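Local coordinates for protein cytochrome c-552 Ks_3358 (Candidatus Kuenenia stuttgartiensis, PDB 5MXZ) that probably carries electrons as a small c-type cytochrome, using a single covalently attached heme whose iron has a histidine and a methionine as axial ligands, at residues A[15-20]-A[30-35]. The protein carries 1 engineered substitution. Numbering follows the deposited sequence.
Sequences TCHGVD and LGARKF. With HEC (heme c), chain B; EDO (1,2-ethanediol), chain Q; EDO (1,2-ethanediol), chain O; EDO (1,2-ethanediol), chain N.
Segments 15-20 and 30-35 pass each other with the CA atoms of His17 and Ala32 7.5 Å apart, forming the histidine side of a class I cytochrome c heme pocket. The first carries the end of the Cys-X-X-Cys-His motif: Cys16 SG is bonded to heme CAC. His17 NE2 binds the heme iron, FE, at 2.1 Å, with Met61 as the other axial ligand. The second leaves helix 25-30 at Gly31, the C-prime residue of a Schellman motif (Ala32 N to Gly27 O, Gly31 N to Glu28 O). How a neighbouring segment can hold an axial imidazole is illustrated by Phe35, which lies over one face of the His17 ring in an offset stack, planes at 22° and centroids 4.6 Å apart; Phe35 CZ lies 3.4 Å from His17 ND1. Phe35 CG stands anti to its carbonyl carbon (chi1 -70°), a setting in which the ring reaches the imidazole and its edge meets heme C4A. Ala32 CB touches His17 CE1 at 3.8 Å, while Leu30 CD1 packs against the thioether sulfur, Cys16 SG, at 4.1 Å. Rotation of the imidazole is further restrained by a water in its plane, which accepts from His17 ND1 at 2.8 Å and donates to Arg33 O at 2.7 Å.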
loop_
_atom_site.group_PDB
_atom_site.type_symbol
_atom_site.label_atom_id
_atom_site.label_comp_id
_atom_site.label_asym_id
_atom_site.label_seq_id
_atom_site.Cartn_x
_atom_site.Cartn_y
_atom_site.Cartn_z
ATOM N N THR A 15 8.370 2.164 4.535
ATOM C CA THR A 15 8.791 1.813 5.894
ATOM C C THR A 15 8.145 0.518 6.411
ATOM O O THR A 15 8.717 -0.157 7.256
ATOM C CB THR A 15 8.642 2.986 6.903
ATOM O OG1 THR A 15 9.282 2.638 8.138
ATOM C CG2 THR A 15 7.173 3.347 7.173
ATOM N N CYS A 16 6.966 0.173 5.887
ATOM C CA CYS A 16 6.288 -1.071 6.257
ATOM C C CYS A 16 6.192 -2.073 5.103
ATOM O O CYS A 16 6.362 -3.276 5.318
ATOM C CB CYS A 16 4.899 -0.796 6.826
ATOM S SG CYS A 16 4.881 0.137 8.383
ATOM N N HIS A 17 5.904 -1.571 3.903
ATOM C CA HIS A 17 5.864 -2.386 2.684
ATOM C C HIS A 17 7.079 -2.049 1.816
ATOM O O HIS A 17 7.116 -0.981 1.184
ATOM C CB HIS A 17 4.597 -2.100 1.876
ATOM C CG HIS A 17 3.327 -2.155 2.667
ATOM N ND1 HIS A 17 2.705 -3.340 2.996
ATOM C CD2 HIS A 17 2.542 -1.168 3.163
ATOM C CE1 HIS A 17 1.601 -3.082 3.677
ATOM N NE2 HIS A 17 1.475 -1.771 3.785
ATOM N N GLY A 18 8.066 -2.942 1.776
ATOM C CA GLY A 18 9.280 -2.728 0.969
ATOM C C GLY A 18 9.003 -2.674 -0.528
ATOM O O GLY A 18 7.982 -3.196 -0.998
ATOM N N VAL A 19 9.924 -2.064 -1.279
ATOM C CA VAL A 19 9.775 -1.906 -2.743
ATOM C C VAL A 19 9.727 -3.223 -3.524
ATOM O O VAL A 19 9.119 -3.286 -4.596
ATOM C CB VAL A 19 10.824 -0.947 -3.371
ATOM C CG1 VAL A 19 10.607 0.474 -2.875
ATOM C CG2 VAL A 19 12.256 -1.408 -3.109
ATOM N N ASP A 20 10.355 -4.265 -2.979
ATOM C CA ASP A 20 10.425 -5.576 -3.637
ATOM C C ASP A 20 9.123 -6.398 -3.576
ATOM O O ASP A 20 9.060 -7.511 -4.115
ATOM C CB ASP A 20 11.627 -6.388 -3.111
ATOM C CG ASP A 20 11.603 -6.602 -1.593
ATOM O OD1 ASP A 20 10.736 -6.043 -0.883
ATOM O OD2 ASP A 20 12.483 -7.344 -1.103
ATOM N N LEU A 30 3.744 -5.641 12.484
ATOM C CA LEU A 30 2.427 -5.024 12.622
ATOM C C LEU A 30 1.312 -5.846 11.965
ATOM O O LEU A 30 0.132 -5.651 12.275
ATOM C CB LEU A 30 2.451 -3.589 12.088
ATOM C CG LEU A 30 3.317 -2.597 12.878
ATOM C CD1 LEU A 30 3.705 -1.436 11.983
ATOM C CD2 LEU A 30 2.635 -2.107 14.151
ATOM N N GLY A 31 1.688 -6.749 11.057
ATOM C CA GLY A 31 0.746 -7.695 10.467
ATOM C C GLY A 31 0.617 -7.663 8.954
ATOM O O GLY A 31 -0.291 -8.295 8.400
ATOM N N ALA A 32 1.518 -6.946 8.281
ATOM C CA ALA A 32 1.499 -6.861 6.816
ATOM C C ALA A 32 2.012 -8.148 6.176
ATOM O O ALA A 32 2.857 -8.837 6.746
ATOM C CB ALA A 32 2.297 -5.661 6.330
ATOM N N ARG A 33 1.476 -8.461 4.995
ATOM C CA ARG A 33 1.918 -9.595 4.174
ATOM C C ARG A 33 2.514 -9.102 2.848
ATOM O O ARG A 33 2.588 -7.892 2.608
ATOM C CB ARG A 33 0.756 -10.569 3.919
ATOM C CG ARG A 33 0.293 -11.365 5.133
ATOM C CD ARG A 33 -0.892 -10.695 5.800
ATOM N NE ARG A 33 -1.588 -11.561 6.746
ATOM C CZ ARG A 33 -2.753 -12.164 6.518
ATOM N NH1 ARG A 33 -3.393 -12.018 5.361
ATOM N NH2 ARG A 33 -3.288 -12.916 7.464
ATOM N N LYS A 34 2.936 -10.033 1.992
ATOM C CA LYS A 34 3.542 -9.695 0.696
ATOM C C LYS A 34 2.533 -9.088 -0.265
ATOM O O LYS A 34 1.378 -9.521 -0.307
ATOM C CB LYS A 34 4.116 -10.944 0.021
ATOM C CG LYS A 34 5.259 -11.618 0.746
ATOM C CD LYS A 34 5.830 -12.730 -0.116
ATOM C CE LYS A 34 6.942 -13.457 0.615
ATOM N NZ LYS A 34 7.681 -14.353 -0.313
ATOM N N PHE A 35 2.972 -8.085 -1.023
ATOM C CA PHE A 35 2.252 -7.659 -2.231
ATOM C C PHE A 35 2.598 -8.561 -3.413
ATOM O O PHE A 35 1.734 -8.837 -4.260
ATOM C CB PHE A 35 2.550 -6.202 -2.605
ATOM C CG PHE A 35 1.980 -5.183 -1.657
ATOM C CD1 PHE A 35 0.786 -5.415 -0.961
ATOM C CD2 PHE A 35 2.626 -3.957 -1.487
ATOM C CE1 PHE A 35 0.268 -4.450 -0.097
ATOM C CE2 PHE A 35 2.110 -2.992 -0.631
ATOM C CZ PHE A 35 0.933 -3.244 0.067
HETATM FE FE HEC B . -0.208 -0.748 4.500
HETATM C CHA HEC B . -2.220 -3.526 4.750
HETATM C CHB HEC B . -0.980 -0.446 1.165
HETATM C CHC HEC B . 1.337 2.335 4.467
HETATM C CHD HEC B . 1.203 -1.470 7.530
HETATM N NA HEC B . -1.433 -1.804 3.179
HETATM C C1A HEC B . -2.111 -2.936 3.414
HETATM C C2A HEC B . -2.860 -3.480 2.262
HETATM C C3A HEC B . -2.502 -2.558 1.177
HETATM C C4A HEC B . -1.612 -1.583 1.865
HETATM C CMA HEC B . -2.948 -2.596 -0.266
HETATM C CAA HEC B . -3.706 -4.725 2.254
HETATM C CBA HEC B . -5.199 -4.582 2.124
HETATM C CGA HEC B . -5.746 -5.980 1.906
HETATM O O1A HEC B . -4.988 -6.976 1.918
HETATM O O2A HEC B . -6.963 -6.093 1.717
HETATM N NB HEC B . 0.106 0.728 3.053
HETATM C C1B HEC B . -0.247 0.687 1.743
HETATM C C2B HEC B . 0.125 1.881 0.932
HETATM C C3B HEC B . 0.807 2.687 1.953
HETATM C C4B HEC B . 0.760 1.892 3.192
HETATM C CMB HEC B . -0.118 2.157 -0.530
HETATM C CAB HEC B . 1.404 4.023 1.804
HETATM C CBB HEC B . 0.433 5.158 1.558
HETATM N NC HEC B . 1.054 0.290 5.803
HETATM C C1C HEC B . 1.645 1.490 5.626
HETATM C C2C HEC B . 2.550 1.931 6.727
HETATM C C3C HEC B . 2.476 0.775 7.633
HETATM C C4C HEC B . 1.564 -0.173 6.959
HETATM C CMC HEC B . 3.329 3.216 6.854
HETATM C CAC HEC B . 3.203 0.570 8.924
HETATM C CBC HEC B . 2.970 1.535 10.059
HETATM N ND HEC B . -0.495 -2.238 5.922
HETATM C C1D HEC B . 0.148 -2.393 7.095
HETATM C C2D HEC B . -0.284 -3.554 7.904
HETATM C C3D HEC B . -1.310 -4.176 7.057
HETATM C C4D HEC B . -1.332 -3.282 5.880
HETATM C CMD HEC B . 0.218 -4.004 9.251
HETATM C CAD HEC B . -2.170 -5.382 7.314
HETATM C CBD HEC B . -3.522 -4.803 7.762
HETATM C CGD HEC B . -4.730 -5.294 6.979
HETATM O O1D HEC B . -5.873 -5.018 7.416
HETATM O O2D HEC B . -4.589 -5.958 5.924
HETATM C C1 EDO Q . -0.378 -6.589 2.640
HETATM O O1 EDO Q . -0.631 -7.071 3.961
HETATM C C2 EDO Q . -1.174 -7.398 1.611
HETATM O O2 EDO Q . -0.691 -8.741 1.489
HETATM C C1 EDO O . 12.587 -6.436 3.099
HETATM O O1 EDO O . 11.550 -5.905 2.264
HETATM C C2 EDO O . 13.621 -7.153 2.237
HETATM O O2 EDO O . 12.958 -8.111 1.403
HETATM C C1 EDO N . 5.774 -3.830 -5.262
HETATM O O1 EDO N . 4.482 -4.430 -5.118
HETATM C C2 EDO N . 5.829 -2.543 -4.446
HETATM O O2 EDO N . 5.532 -2.841 -3.079
HETATM O O HOH W 1 4.082 -5.625 2.205
#